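Local coordinates for protein AvrRxo1-ORF1 (PDB 4Z8T) that is a type III effector with a polynucleotide kinase domain of the zeta-toxin, P-loop type, and probably phosphorylates a nucleotide-like substrate, at residues I185-P188 against L189-L193. Sequence-based numbering, arbitrary orientation.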
# COMPACT_ATOMS: atom_id res chain seq x y z
N ILE A 185 -1.29 -19.56 6.99
CA ILE A 185 -0.61 -19.47 5.70
C ILE A 185 -1.20 -18.31 4.91
O ILE A 185 -2.41 -18.25 4.68
CB ILE A 185 -0.79 -20.77 4.89
CG1 ILE A 185 -0.19 -21.97 5.66
CG2 ILE A 185 -0.10 -20.63 3.53
CD1 ILE A 185 -1.22 -22.90 6.30
N ASP A 186 -0.34 -17.38 4.50
CA ASP A 186 -0.77 -16.19 3.78
C ASP A 186 -0.13 -16.09 2.40
O ASP A 186 1.04 -16.45 2.23
CB ASP A 186 -0.38 -14.92 4.54
CG ASP A 186 -0.92 -13.68 3.89
OD1 ASP A 186 -2.08 -13.31 4.21
OD2 ASP A 186 -0.23 -13.07 3.04
N ALA A 187 -0.91 -15.61 1.44
CA ALA A 187 -0.38 -15.20 0.15
C ALA A 187 -1.10 -13.94 -0.28
O ALA A 187 -2.22 -13.68 0.15
CB ALA A 187 -0.58 -16.30 -0.89
N PRO A 188 -0.47 -13.14 -1.15
CA PRO A 188 -1.15 -11.96 -1.69
C PRO A 188 -2.44 -12.37 -2.38
O PRO A 188 -2.53 -13.50 -2.89
CB PRO A 188 -0.15 -11.43 -2.73
CG PRO A 188 1.18 -11.91 -2.26
CD PRO A 188 0.94 -13.23 -1.58
N LEU A 189 -3.42 -11.48 -2.39
CA LEU A 189 -4.72 -11.79 -2.97
C LEU A 189 -4.59 -12.26 -4.40
O LEU A 189 -5.26 -13.21 -4.80
CB LEU A 189 -5.64 -10.57 -2.89
CG LEU A 189 -7.02 -10.68 -3.54
CD1 LEU A 189 -7.79 -11.88 -3.05
CD2 LEU A 189 -7.80 -9.40 -3.24
N GLU A 190 -3.76 -11.59 -5.18
CA GLU A 190 -3.58 -12.00 -6.57
C GLU A 190 -3.07 -13.43 -6.69
O GLU A 190 -3.42 -14.15 -7.65
CB GLU A 190 -2.64 -11.02 -7.28
CG GLU A 190 -2.92 -10.84 -8.74
CD GLU A 190 -2.27 -9.59 -9.30
OE1 GLU A 190 -1.16 -9.24 -8.83
OE2 GLU A 190 -2.88 -8.95 -10.19
N ASN A 191 -2.25 -13.87 -5.73
CA ASN A 191 -1.76 -15.24 -5.78
C ASN A 191 -2.90 -16.22 -5.58
O ASN A 191 -2.93 -17.28 -6.19
CB ASN A 191 -0.68 -15.49 -4.71
CG ASN A 191 0.68 -14.97 -5.12
OD1 ASN A 191 0.77 -14.06 -5.96
ND2 ASN A 191 1.74 -15.54 -4.54
N SER A 192 -3.83 -15.88 -4.70
CA SER A 192 -4.99 -16.73 -4.50
C SER A 192 -5.87 -16.75 -5.73
O SER A 192 -6.42 -17.79 -6.06
CB SER A 192 -5.82 -16.28 -3.29
OG SER A 192 -5.14 -16.62 -2.08
N LEU A 193 -6.00 -15.61 -6.40
CA LEU A 193 -6.85 -15.55 -7.59
C LEU A 193 -6.28 -16.44 -8.69
O LEU A 193 -7.01 -17.23 -9.30
CB LEU A 193 -7.00 -14.10 -8.08
CG LEU A 193 -7.65 -13.11 -7.10
CD1 LEU A 193 -7.58 -11.66 -7.62
CD2 LEU A 193 -9.10 -13.47 -6.82
O HOH W 1 -5.03 -14.68 -0.28
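A187 and P188 meet N191 and S192 where the chain leaves strand 179-185 and turns into helix 189-198, a strand-to-helix junction of the P-loop kinase core. A187 comes first: its methyl sets CB 3.9 Å from CB of N191, in the first turn of the helix, and the same side chain also touches T245 of strand 238-245. The carbonyl of A187 reaches the helix through a water, which donates to A187 O at 3.0 Å and to S192 OG at 2.6 Å. That hydroxyl is also hydrogen-bonded to T74 O, within what appears to be the Walker A loop. P188 follows at the N-cap position. Its ring lies alongside the N191 side chain, both pointing the same way, with P188 CD 3.8 Å from N191 ND2, and T245 touches both residues. CB of N191 points to the cap, and CG, anti to the carbonyl carbon (chi1 -79°), places the amide beside the proline ring; CB of N191 sits 3.3 Å from P188 O. This carbonyl oxygen opens the helical bonding pattern: S192 N donates to it at 3.3 Å, fairly straight (154°) and in the carbonyl plane, while N191 N lies closer, at 2.9 Å, but makes a weak, bent bond (126°). Proline has no side-chain group to cap with; a sulfate, probably from the crystallisation liquor, lies about 4 Å from its ring at the nearest atoms. The chemistry is therefore divided: backbone bonds to one carbonyl start the helix, van der Waals contacts lay N191 along the extended A187-P188 backbone, and a shared water with a twice-bonded serine hydroxyl ties the junction to the probable phosphate-binding loop.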